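Local coordinates for spot 14 protein (Mus musculus, PDB 3ONT), which helps regulate lipogenesis, especially in the lactating mammary gland, and forms homodimers as well as heterodimers with MID1IP1, at residues K66-C69 with V70-H74. Numbering follows the deposited sequence.
Sequences KSIC and VEVDH
The last turns of helix 58-73 bring Cys69 against Asp73 and Ile68 against Val72, each pair four residues apart on one continuous helix. Backbone bonds of the i to i+4 kind set the spacing: Val70 N reaches Lys66 O at 3.0 Å, Val72 N reaches Ile68 O at 2.9 Å, and Asp73 N reaches Cys69 O, also at 2.9 Å. The Ile68 bond is the straightest of the three, with an N-H...O angle of 163°.

On one side of the helix, the thiol of Cys69 lies beside the carboxylate of Asp73, SG 3.5 Å from OD2. With SG anti to the backbone N (chi1 -174°), the sulfur leans forward along the helix to meet it. The carboxylate has firmer partners on helix 15-32, where OD1 takes a hydrogen bond from Ser23 and OD2 forms a salt bridge with Arg27. Were Asp73 an alanine, Arg27 would probably lose this charge mate and Ser23 this acceptor, weakening the tie between the two helices.

Ile68 and Val72 meet through their methyls, CG2 to CG2 at 4.2 Å. Just beyond, the ring of His74 turns its edge back to the chain, and ND1 donates to Val70 O at 2.7 Å with that oxygen close to the ring plane.

Cys69 packs on Tyr22 and Val26 of helix 15-32; Ile68 touches Tyr22 as well and, with Val72, Phe119 of helix 115-147. Across the dimer, Ile68 packs on Leu133 and Val72 on Leu130 of the second subunit.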
loop_
_atom_site.group_PDB
_atom_site.type_symbol
_atom_site.label_atom_id
_atom_site.label_comp_id
_atom_site.label_asym_id
_atom_site.label_seq_id
_atom_site.Cartn_x
_atom_site.Cartn_y
_atom_site.Cartn_z
ATOM N N LYS A 66 -2.344 -10.787 -13.811
ATOM C CA LYS A 66 -1.225 -11.638 -13.420
ATOM C C LYS A 66 -0.035 -10.814 -13.004
ATOM O O LYS A 66 0.699 -11.156 -12.068
ATOM C CB LYS A 66 -0.825 -12.572 -14.548
ATOM C CG LYS A 66 -1.715 -13.803 -14.651
ATOM C CD LYS A 66 -1.774 -14.323 -16.078
ATOM C CE LYS A 66 -0.505 -15.050 -16.535
ATOM N NZ LYS A 66 -0.363 -14.820 -18.003
ATOM N N SER A 67 0.152 -9.703 -13.686
ATOM C CA SER A 67 1.344 -8.912 -13.472
ATOM C C SER A 67 1.308 -8.195 -12.106
ATOM O O SER A 67 2.315 -8.110 -11.395
ATOM C CB SER A 67 1.498 -7.947 -14.625
ATOM O OG SER A 67 2.617 -7.142 -14.411
ATOM N N ILE A 68 0.134 -7.701 -11.740
ATOM C CA ILE A 68 -0.079 -7.107 -10.441
ATOM C C ILE A 68 0.039 -8.184 -9.362
ATOM O O ILE A 68 0.661 -7.974 -8.324
ATOM C CB ILE A 68 -1.442 -6.434 -10.395
ATOM C CG1 ILE A 68 -1.417 -5.190 -11.287
ATOM C CG2 ILE A 68 -1.844 -6.127 -8.957
ATOM C CD1 ILE A 68 -2.722 -4.479 -11.368
ATOM N N CYS A 69 -0.519 -9.356 -9.624
ATOM C CA CYS A 69 -0.395 -10.457 -8.684
ATOM C C CYS A 69 1.056 -10.835 -8.388
ATOM O O CYS A 69 1.386 -11.191 -7.260
ATOM C CB CYS A 69 -1.157 -11.670 -9.176
ATOM S SG CYS A 69 -1.170 -12.978 -7.970
ATOM N N VAL A 70 1.926 -10.765 -9.390
ATOM C CA VAL A 70 3.353 -11.065 -9.171
ATOM C C VAL A 70 3.953 -10.073 -8.163
ATOM O O VAL A 70 4.823 -10.427 -7.365
ATOM C CB VAL A 70 4.162 -11.094 -10.504
ATOM C CG1 VAL A 70 5.663 -11.018 -10.255
ATOM C CG2 VAL A 70 3.815 -12.339 -11.313
ATOM N N GLU A 71 3.468 -8.835 -8.184
ATOM C CA GLU A 71 3.961 -7.830 -7.256
ATOM C C GLU A 71 3.361 -7.972 -5.856
ATOM O O GLU A 71 4.048 -7.780 -4.863
ATOM C CB GLU A 71 3.804 -6.436 -7.841
ATOM C CG GLU A 71 5.004 -6.111 -8.728
ATOM C CD GLU A 71 4.835 -4.878 -9.621
ATOM O OE1 GLU A 71 3.683 -4.389 -9.830
ATOM O OE2 GLU A 71 5.888 -4.400 -10.124
ATOM N N VAL A 72 2.089 -8.338 -5.789
ATOM C CA VAL A 72 1.437 -8.643 -4.542
ATOM C C VAL A 72 2.123 -9.823 -3.863
ATOM O O VAL A 72 2.240 -9.841 -2.653
ATOM C CB VAL A 72 -0.050 -8.952 -4.772
ATOM C CG1 VAL A 72 -0.689 -9.542 -3.530
ATOM C CG2 VAL A 72 -0.799 -7.701 -5.238
ATOM N N ASP A 73 2.586 -10.800 -4.640
ATOM C CA ASP A 73 3.186 -12.025 -4.090
ATOM C C ASP A 73 4.626 -11.850 -3.614
ATOM O O ASP A 73 5.122 -12.658 -2.824
ATOM C CB ASP A 73 3.122 -13.173 -5.104
ATOM C CG ASP A 73 1.730 -13.764 -5.235
ATOM O OD1 ASP A 73 0.893 -13.539 -4.342
ATOM O OD2 ASP A 73 1.466 -14.459 -6.245
ATOM N N HIS A 74 5.298 -10.817 -4.119
ATOM C CA HIS A 74 6.673 -10.521 -3.730
ATOM C C HIS A 74 6.722 -9.538 -2.561
ATOM O O HIS A 74 7.772 -8.959 -2.281
ATOM C CB HIS A 74 7.483 -10.002 -4.921
ATOM C CG HIS A 74 7.956 -11.085 -5.839
ATOM N ND1 HIS A 74 7.144 -11.658 -6.797
ATOM C CD2 HIS A 74 9.152 -11.712 -5.937
ATOM C CE1 HIS A 74 7.820 -12.588 -7.446
ATOM N NE2 HIS A 74 9.042 -12.641 -6.944
#